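Local coordinates for protein arylamine n-acetyltransferase (Mycobacterium smegmatis, PDB 1W5R) that catalyses, in its unmodified form, the transfer of an acetyl group to arylamines, with acetyl-coenzyme A as the usual donor, at residues A[34-39]-A[151-156]; A[220-225]-A[231-236]. The protein carries 1 engineered substitution. All coordinates share one frame; numbering follows the deposited sequence.

Contact 1: residues A[34-39]-A[151-156]; sequences AHNRSI and QTRHEP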
ATOM      1  N   ALA A  34      20.488   6.370  11.791  1.00 11.50           N
ATOM      2  CA  ALA A  34      20.196   5.259  12.685  1.00 11.88           C
ATOM      3  C   ALA A  34      19.007   5.578  13.594  1.00 11.49           C
ATOM      4  O   ALA A  34      18.124   4.738  13.808  1.00 12.21           O
ATOM      5  CB  ALA A  34      21.434   4.932  13.524  1.00 11.92           C
ATOM      6  N   HIS A  35      18.984   6.805  14.105  1.00 10.53           N
ATOM      7  CA  HIS A  35      17.859   7.271  14.916  1.00 10.47           C
ATOM      8  C   HIS A  35      16.548   7.221  14.104  1.00 10.46           C
ATOM      9  O   HIS A  35      15.529   6.692  14.578  1.00 10.07           O
ATOM     10  CB  HIS A  35      18.165   8.673  15.441  1.00 10.85           C
ATOM     11  CG  HIS A  35      17.182   9.189  16.450  1.00 10.50           C
ATOM     12  ND1 HIS A  35      17.558   9.528  17.735  1.00 10.74           N
ATOM     13  CD2 HIS A  35      15.854   9.456  16.362  1.00 10.21           C
ATOM     14  CE1 HIS A  35      16.504   9.979  18.393  1.00 11.14           C
ATOM     15  NE2 HIS A  35      15.458   9.944  17.585  1.00 10.70           N
ATOM     16  N   ASN A  36      16.604   7.714  12.866  1.00 10.43           N
ATOM     17  CA  ASN A  36      15.439   7.734  11.978  1.00 10.67           C
ATOM     18  C   ASN A  36      14.778   6.365  11.872  1.00 10.36           C
ATOM     19  O   ASN A  36      13.548   6.260  11.895  1.00  9.83           O
ATOM     20  CB  ASN A  36      15.859   8.124  10.551  1.00 10.55           C
ATOM     21  CG  ASN A  36      16.058   9.629  10.347  1.00 11.16           C
ATOM     22  OD1 ASN A  36      15.540  10.496  11.084  1.00 12.68           O
ATOM     23  ND2 ASN A  36      16.784   9.946   9.303  1.00  9.47           N
ATOM     24  N   ARG A  37      15.589   5.322  11.701  1.00 11.13           N
ATOM     25  CA  ARG A  37      15.031   3.998  11.453  1.00 11.39           C
ATOM     26  C   ARG A  37      14.711   3.205  12.704  1.00 11.32           C
ATOM     27  O   ARG A  37      14.043   2.181  12.620  1.00 11.78           O
ATOM     28  CB  ARG A  37      15.935   3.145  10.534  1.00 11.97           C
ATOM     29  CG  ARG A  37      17.243   2.661  11.172  1.00 11.92           C
ATOM     30  CD  ARG A  37      18.047   1.787  10.222  1.00 12.81           C
ATOM     31  NE  ARG A  37      18.593   2.544   9.092  1.00 13.86           N
ATOM     32  CZ  ARG A  37      19.804   3.103   9.062  1.00 14.85           C
ATOM     33  NH1 ARG A  37      20.198   3.748   7.967  1.00 15.52           N
ATOM     34  NH2 ARG A  37      20.626   3.030  10.121  1.00 14.43           N
ATOM     35  N   SER A  38      15.214   3.666  13.854  1.00 11.26           N
ATOM     36  CA  SER A  38      15.152   2.876  15.093  1.00 12.07           C
ATOM     37  C   SER A  38      14.151   3.327  16.152  1.00 12.09           C
ATOM     38  O   SER A  38      13.615   2.480  16.884  1.00 12.99           O
ATOM     39  CB  SER A  38      16.533   2.831  15.755  1.00 12.30           C
ATOM     40  OG  SER A  38      17.519   2.272  14.902  1.00 13.22           O
ATOM     41  N   ILE A  39      13.953   4.640  16.268  1.00 11.25           N
ATOM     42  CA  ILE A  39      13.070   5.182  17.307  1.00 10.94           C
ATOM     43  C   ILE A  39      11.919   5.889  16.582  1.00 10.31           C
ATOM     44  O   ILE A  39      12.134   6.899  15.916  1.00 10.11           O
ATOM     45  CB  ILE A  39      13.804   6.153  18.284  1.00 10.99           C
ATOM     46  CG1 ILE A  39      15.084   5.511  18.853  1.00 10.70           C
ATOM     47  CG2 ILE A  39      12.872   6.578  19.424  1.00 11.35           C
ATOM     48  CD1 ILE A  39      15.874   6.441  19.806  1.00 12.52           C
ATOM     49  N   GLN A 151      20.534  18.480  -0.831  1.00 13.58           N
ATOM     50  CA  GLN A 151      20.179  17.071  -0.903  1.00 13.62           C
ATOM     51  C   GLN A 151      20.291  16.423   0.475  1.00 13.64           C
ATOM     52  O   GLN A 151      21.067  16.877   1.341  1.00 14.29           O
ATOM     53  CB  GLN A 151      21.055  16.328  -1.926  1.00 13.76           C
ATOM     54  CG  GLN A 151      21.013  16.908  -3.374  1.00 14.78           C
ATOM     55  CD  GLN A 151      19.611  16.899  -4.012  1.00 16.51           C
ATOM     56  OE1 GLN A 151      18.746  16.077  -3.669  1.00 18.37           O
ATOM     57  NE2 GLN A 151      19.399  17.794  -4.977  1.00 18.05           N
ATOM     58  N   THR A 152      19.486  15.383   0.673  1.00 13.19           N
ATOM     59  CA  THR A 152      19.493  14.565   1.890  1.00 13.16           C
ATOM     60  C   THR A 152      19.475  13.087   1.480  1.00 13.24           C
ATOM     61  O   THR A 152      19.560  12.764   0.279  1.00 13.88           O
ATOM     62  CB  THR A 152      18.250  14.861   2.781  1.00 13.09           C
ATOM     63  OG1 THR A 152      17.068  14.305   2.177  1.00 11.88           O
ATOM     64  CG2 THR A 152      18.076  16.374   2.994  1.00 11.84           C
ATOM     65  N   ARG A 153      19.333  12.191   2.462  1.00 13.55           N
ATOM     66  CA  ARG A 153      19.178  10.757   2.174  1.00 14.18           C
ATOM     67  C   ARG A 153      17.894  10.452   1.400  1.00 13.76           C
ATOM     68  O   ARG A 153      17.761   9.377   0.809  1.00 13.74           O
ATOM     69  CB  ARG A 153      19.205   9.899   3.450  1.00 14.59           C
ATOM     70  CG  ARG A 153      20.490   9.933   4.251  1.00 15.81           C
ATOM     71  CD  ARG A 153      20.518   8.831   5.301  1.00 14.53           C
ATOM     72  NE  ARG A 153      19.368   8.870   6.210  1.00 15.49           N
ATOM     73  CZ  ARG A 153      18.540   7.852   6.453  1.00 14.24           C
ATOM     74  NH1 ARG A 153      18.691   6.665   5.871  1.00 14.24           N
ATOM     75  NH2 ARG A 153      17.541   8.019   7.304  1.00 14.62           N
ATOM     76  N   HIS A 154      16.949  11.392   1.417  1.00 12.95           N
ATOM     77  CA  HIS A 154      15.663  11.235   0.748  1.00 13.14           C
ATOM     78  C   HIS A 154      15.457  12.421  -0.194  1.00 13.58           C
ATOM     79  O   HIS A 154      16.208  12.535  -1.171  1.00 15.45           O
ATOM     80  CB  HIS A 154      14.529  11.035   1.774  1.00 12.29           C
ATOM     81  CG  HIS A 154      14.738   9.837   2.649  1.00 12.35           C
ATOM     82  ND1 HIS A 154      13.990   8.686   2.552  1.00 13.90           N
ATOM     83  CD2 HIS A 154      15.674   9.598   3.599  1.00  8.87           C
ATOM     84  CE1 HIS A 154      14.432   7.802   3.436  1.00 10.32           C
ATOM     85  NE2 HIS A 154      15.453   8.335   4.083  1.00 13.43           N
ATOM     86  N   GLU A 155      14.496  13.301   0.092  1.00 13.20           N
ATOM     87  CA  GLU A 155      14.137  14.402  -0.820  1.00 13.16           C
ATOM     88  C   GLU A 155      15.040  15.602  -0.585  1.00 12.32           C
ATOM     89  O   GLU A 155      15.642  15.735   0.482  1.00 11.31           O
ATOM     90  CB  GLU A 155      12.682  14.870  -0.600  1.00 14.52           C
ATOM     91  CG  GLU A 155      11.643  13.792  -0.544  1.00 15.78           C
ATOM     92  CD  GLU A 155      11.401  13.276   0.866  1.00 17.01           C
ATOM     93  OE1 GLU A 155      12.301  13.374   1.727  1.00 14.99           O
ATOM     94  OE2 GLU A 155      10.313  12.727   1.094  1.00 20.38           O
ATOM     95  N   PRO A 156      15.125  16.501  -1.578  1.00 11.37           N
ATOM     96  CA  PRO A 156      15.760  17.789  -1.321  1.00 11.55           C
ATOM     97  C   PRO A 156      14.992  18.629  -0.286  1.00 11.11           C
ATOM     98  O   PRO A 156      13.753  18.602  -0.248  1.00 10.74           O
ATOM     99  CB  PRO A 156      15.715  18.493  -2.680  1.00 12.18           C
ATOM    100  CG  PRO A 156      15.382  17.447  -3.676  1.00 13.12           C
ATOM    101  CD  PRO A 156      14.693  16.336  -2.985  1.00 11.97           C
TER

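Contact 2: residues A[220-225]-A[231-236]; sequences ARYNLR and VHRSGA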
ATOM      1  N   ALA A 220      11.977   4.249   2.627  1.00 12.73           N
ATOM      2  CA  ALA A 220      10.603   4.750   2.701  1.00 11.76           C
ATOM      3  C   ALA A 220      10.311   5.556   3.953  1.00 11.05           C
ATOM      4  O   ALA A 220      10.912   5.315   4.991  1.00 11.33           O
ATOM      5  CB  ALA A 220       9.602   3.600   2.586  1.00 13.32           C
ATOM      6  N   ARG A 221       9.355   6.470   3.831  1.00 10.22           N
ATOM      7  CA  ARG A 221       8.792   7.179   4.982  1.00  9.47           C
ATOM      8  C   ARG A 221       7.450   6.558   5.316  1.00 10.10           C
ATOM      9  O   ARG A 221       6.616   6.377   4.423  1.00 10.68           O
ATOM     10  CB  ARG A 221       8.606   8.660   4.662  1.00  9.12           C
ATOM     11  CG  ARG A 221       9.908   9.388   4.342  1.00  9.18           C
ATOM     12  CD  ARG A 221       9.636  10.830   3.922  1.00  9.39           C
ATOM     13  NE  ARG A 221      10.856  11.633   3.748  1.00  9.51           N
ATOM     14  CZ  ARG A 221      11.574  12.140   4.756  1.00  9.28           C
ATOM     15  NH1 ARG A 221      11.212  11.922   6.020  1.00  9.52           N
ATOM     16  NH2 ARG A 221      12.661  12.868   4.504  1.00  9.32           N
ATOM     17  N   TYR A 222       7.240   6.264   6.596  1.00 10.56           N
ATOM     18  CA  TYR A 222       5.994   5.673   7.077  1.00 10.41           C
ATOM     19  C   TYR A 222       5.308   6.631   8.017  1.00 10.74           C
ATOM     20  O   TYR A 222       5.924   7.104   8.970  1.00 11.00           O
ATOM     21  CB  TYR A 222       6.282   4.366   7.830  1.00 11.45           C
ATOM     22  CG  TYR A 222       6.910   3.316   6.952  1.00 12.33           C
ATOM     23  CD1 TYR A 222       8.286   3.300   6.731  1.00 12.77           C
ATOM     24  CD2 TYR A 222       6.123   2.341   6.336  1.00 13.77           C
ATOM     25  CE1 TYR A 222       8.863   2.338   5.922  1.00 15.19           C
ATOM     26  CE2 TYR A 222       6.696   1.370   5.515  1.00 14.64           C
ATOM     27  CZ  TYR A 222       8.062   1.370   5.319  1.00 14.86           C
ATOM     28  OH  TYR A 222       8.639   0.422   4.493  1.00 16.22           O
ATOM     29  N   ASN A 223       4.037   6.927   7.741  1.00  9.98           N
ATOM     30  CA  ASN A 223       3.287   7.831   8.604  1.00 10.11           C
ATOM     31  C   ASN A 223       1.864   7.358   8.809  1.00  9.93           C
ATOM     32  O   ASN A 223       1.069   7.349   7.859  1.00 11.11           O
ATOM     33  CB  ASN A 223       3.267   9.260   8.081  1.00 11.53           C
ATOM     34  CG  ASN A 223       2.708  10.216   9.112  1.00 14.25           C
ATOM     35  OD1 ASN A 223       3.324  10.437  10.134  1.00 17.17           O
ATOM     36  ND2 ASN A 223       1.509  10.722   8.876  1.00 19.02           N
ATOM     37  N   LEU A 224       1.571   6.963  10.042  1.00  9.40           N
ATOM     38  CA  LEU A 224       0.240   6.501  10.431  1.00 10.26           C
ATOM     39  C   LEU A 224      -0.494   7.641  11.124  1.00  9.65           C
ATOM     40  O   LEU A 224       0.027   8.212  12.078  1.00  9.68           O
ATOM     41  CB  LEU A 224       0.387   5.333  11.410  1.00 11.32           C
ATOM     42  CG  LEU A 224      -0.899   4.735  12.000  1.00 11.85           C
ATOM     43  CD1 LEU A 224      -1.608   3.880  10.935  1.00 13.62           C
ATOM     44  CD2 LEU A 224      -0.616   3.884  13.234  1.00 12.32           C
ATOM     45  N   ARG A 225      -1.678   7.993  10.625  1.00  9.30           N
ATOM     46  CA  ARG A 225      -2.589   8.861  11.353  1.00  9.16           C
ATOM     47  C   ARG A 225      -3.881   8.077  11.515  1.00 10.05           C
ATOM     48  O   ARG A 225      -4.517   7.711  10.519  1.00  9.75           O
ATOM     49  CB  ARG A 225      -2.833  10.182  10.606  1.00  9.31           C
ATOM     50  CG  ARG A 225      -3.795  11.166  11.291  1.00  9.93           C
ATOM     51  CD  ARG A 225      -3.236  11.652  12.631  1.00 10.62           C
ATOM     52  NE  ARG A 225      -4.204  12.510  13.319  1.00 11.18           N
ATOM     53  CZ  ARG A 225      -3.946  13.198  14.433  1.00 11.51           C
ATOM     54  NH1 ARG A 225      -2.743  13.142  14.993  1.00 12.26           N
ATOM     55  NH2 ARG A 225      -4.903  13.947  14.977  1.00 12.09           N
ATOM     56  N   VAL A 231       2.726   5.523   3.044  1.00 13.34           N
ATOM     57  CA  VAL A 231       4.103   5.150   2.759  1.00 13.95           C
ATOM     58  C   VAL A 231       4.542   5.925   1.516  1.00 13.93           C
ATOM     59  O   VAL A 231       3.886   5.874   0.478  1.00 14.57           O
ATOM     60  CB  VAL A 231       4.249   3.622   2.508  1.00 14.17           C
ATOM     61  CG1 VAL A 231       5.723   3.263   2.352  1.00 15.19           C
ATOM     62  CG2 VAL A 231       3.601   2.803   3.632  1.00 15.55           C
ATOM     63  N   HIS A 232       5.639   6.660   1.626  1.00 14.05           N
ATOM     64  CA  HIS A 232       6.240   7.322   0.479  1.00 14.20           C
ATOM     65  C   HIS A 232       7.549   6.624   0.144  1.00 14.36           C
ATOM     66  O   HIS A 232       8.463   6.557   0.970  1.00 12.88           O
ATOM     67  CB  HIS A 232       6.488   8.811   0.775  1.00 15.11           C
ATOM     68  CG  HIS A 232       5.257   9.658   0.695  1.00 17.47           C
ATOM     69  ND1 HIS A 232       5.297  11.036   0.705  1.00 19.20           N
ATOM     70  CD2 HIS A 232       3.948   9.322   0.612  1.00 19.77           C
ATOM     71  CE1 HIS A 232       4.068  11.513   0.624  1.00 20.35           C
ATOM     72  NE2 HIS A 232       3.231  10.493   0.571  1.00 20.87           N
ATOM     73  N   ARG A 233       7.614   6.071  -1.065  1.00 14.48           N
ATOM     74  CA  ARG A 233       8.799   5.380  -1.546  1.00 16.01           C
ATOM     75  C   ARG A 233       9.164   6.015  -2.877  1.00 15.72           C
ATOM     76  O   ARG A 233       8.385   6.780  -3.441  1.00 15.53           O
ATOM     77  CB  ARG A 233       8.506   3.902  -1.804  1.00 17.58           C
ATOM     78  CG  ARG A 233       7.997   3.105  -0.645  1.00 21.45           C
ATOM     79  CD  ARG A 233       7.580   1.716  -1.118  1.00 25.32           C
ATOM     80  NE  ARG A 233       7.298   0.837   0.012  1.00 28.96           N
ATOM     81  CZ  ARG A 233       8.229   0.178   0.696  1.00 29.61           C
ATOM     82  NH1 ARG A 233       9.517   0.283   0.362  1.00 31.93           N
ATOM     83  NH2 ARG A 233       7.870  -0.591   1.713  1.00 31.92           N
ATOM     84  N   SER A 234      10.342   5.687  -3.389  1.00 16.28           N
ATOM     85  CA  SER A 234      10.726   6.203  -4.689  1.00 16.56           C
ATOM     86  C   SER A 234       9.801   5.592  -5.760  1.00 16.11           C
ATOM     87  O   SER A 234       9.716   4.376  -5.894  1.00 16.66           O
ATOM     88  CB  SER A 234      12.199   5.918  -4.964  1.00 17.67           C
ATOM     89  OG  SER A 234      12.633   6.670  -6.084  1.00 20.58           O
ATOM     90  N   GLY A 235       9.066   6.449  -6.459  1.00 15.74           N
ATOM     91  CA  GLY A 235       8.219   6.004  -7.572  1.00 16.09           C
ATOM     92  C   GLY A 235       6.767   5.690  -7.234  1.00 15.91           C
ATOM     93  O   GLY A 235       5.971   5.429  -8.141  1.00 16.02           O
ATOM     94  N   ALA A 236       6.402   5.724  -5.953  1.00 15.15           N
ATOM     95  CA  ALA A 236       5.054   5.320  -5.536  1.00 15.45           C
ATOM     96  C   ALA A 236       4.692   5.816  -4.155  1.00 15.56           C
ATOM     97  O   ALA A 236       5.565   5.980  -3.283  1.00 15.73           O
ATOM     98  CB  ALA A 236       4.922   3.793  -5.567  1.00 15.61           C
TER

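Contact 1: residues A[34-39]-A[151-156]
R153 reaches from the loop segment 151-156 to the side of helix 25-38, where its guanidinium meets N36 and R37. The NH2 of R153 lies 3.7 Å from CB of N36, and the amide of N36 meets the guanidinium at its edge, the two planes only 23° apart. The modelled pair is N36 ND2 and R153 NH2, at 2.9 Å. Because the amide is probably turned over, its oxygen may be the atom that faces the arginine, and a hydrogen bond is then possible.

R37 approaches the same guanidinium crosswise. Its NH1 stands 3.9 Å from NH1 of R153, and the two guanidinium planes are turned 78° to each other. This closeness of like groups is probably tolerated because D218 OD1 forms salt bridges with both NH1 atoms.

A bend at chi3 of R153 (-56°) turns the guanidinium out of the line of its chain. Its other groups tie it back toward residues 139-140: NE donates to T139 O, and the backbone N bonds to S140 OG. H154 sets its ring edge over one face of the guanidinium, NE2 3.7 Å above the plane of the R153 group and offset toward its rim.

The next shell shapes the loop. T152 OG1 accepts from H154 N at 3.0 Å, making an ST turn, and donates to E155 O at 2.6 Å. On the helix side, H35 is held by Y11 OH and H76 ND1, while the backbone of N36 bonds to that of V216.

The chemistry is that of a shared counter-ion: one carboxylate probably offsets two positive charges, so helix and loop can be joined through an acidic residue belonging to neither.

Contact 2: residues A[220-225]-A[231-236]
Two backbone hydrogen bonds join R221 and H232 in both directions, making them a hydrogen-bonded pair of an antiparallel hairpin. R221 N donates to H232 O at 3.0 Å and 163°, and H232 N returns a bond to R221 O, also 3.0 Å, at 161°. R221 O is approached as well by CA of V231, at 3.3 Å, in a CA-H...O contact. Further backbone bonds, N223 with A230, Y222 with V215, L224 with V213 and V231 with E238, continue the ladder and set the hairpin inside a wider sheet.

Y222, V231, A220 and R233 share one face. V231 CG1 lies over the Y222 ring, 4.3 Å from its centroid and off-centre, as a CH-pi contact, and R233 CG packs on A220 CB at 3.6 Å. The R233 chain, extended from CG to NE, brings its guanidinium near the phenol, the two planes 88° apart. Although R233 NH2 and Y222 OH are 3.1 Å apart, the angle is too poor for a hydrogen bond.

The end of R221, on the other face, leaves H232 behind, its guanidinium engaged by E155 and the carbonyls of G135 and T137, and R233 is held at NE by E238. A type II turn from R233 to A236, with G235 third, ends the segment; A236 pairs with a strand of the second subunit.

Backbone groups thus hold the register, whereas the charged ends of R221 and R233 find their polar partners beyond the two paired segments.

The centres of contacts 1 and 2 are about 12 Å apart, and they come in series along the chain, contact 1 closing before contact 2 opens. They touch directly: E155 OE1 of the loop in contact 1 makes a 2.8 Å salt bridge with R221 NH2 of contact 2. Contact 1 sets helix 25-38 against the loop joining strands 149-150 and 157-162 of the larger sheet; contact 2 is a hairpin of the smaller, five-strand sheet. D218, in the turn between strands 212-216 and 220-225, brings the smaller sheet into contact 1. The helical part, the barrel-like sheet and the smaller sheet, which probably correspond to the three domains known in this family, are joined in part by charged pairs.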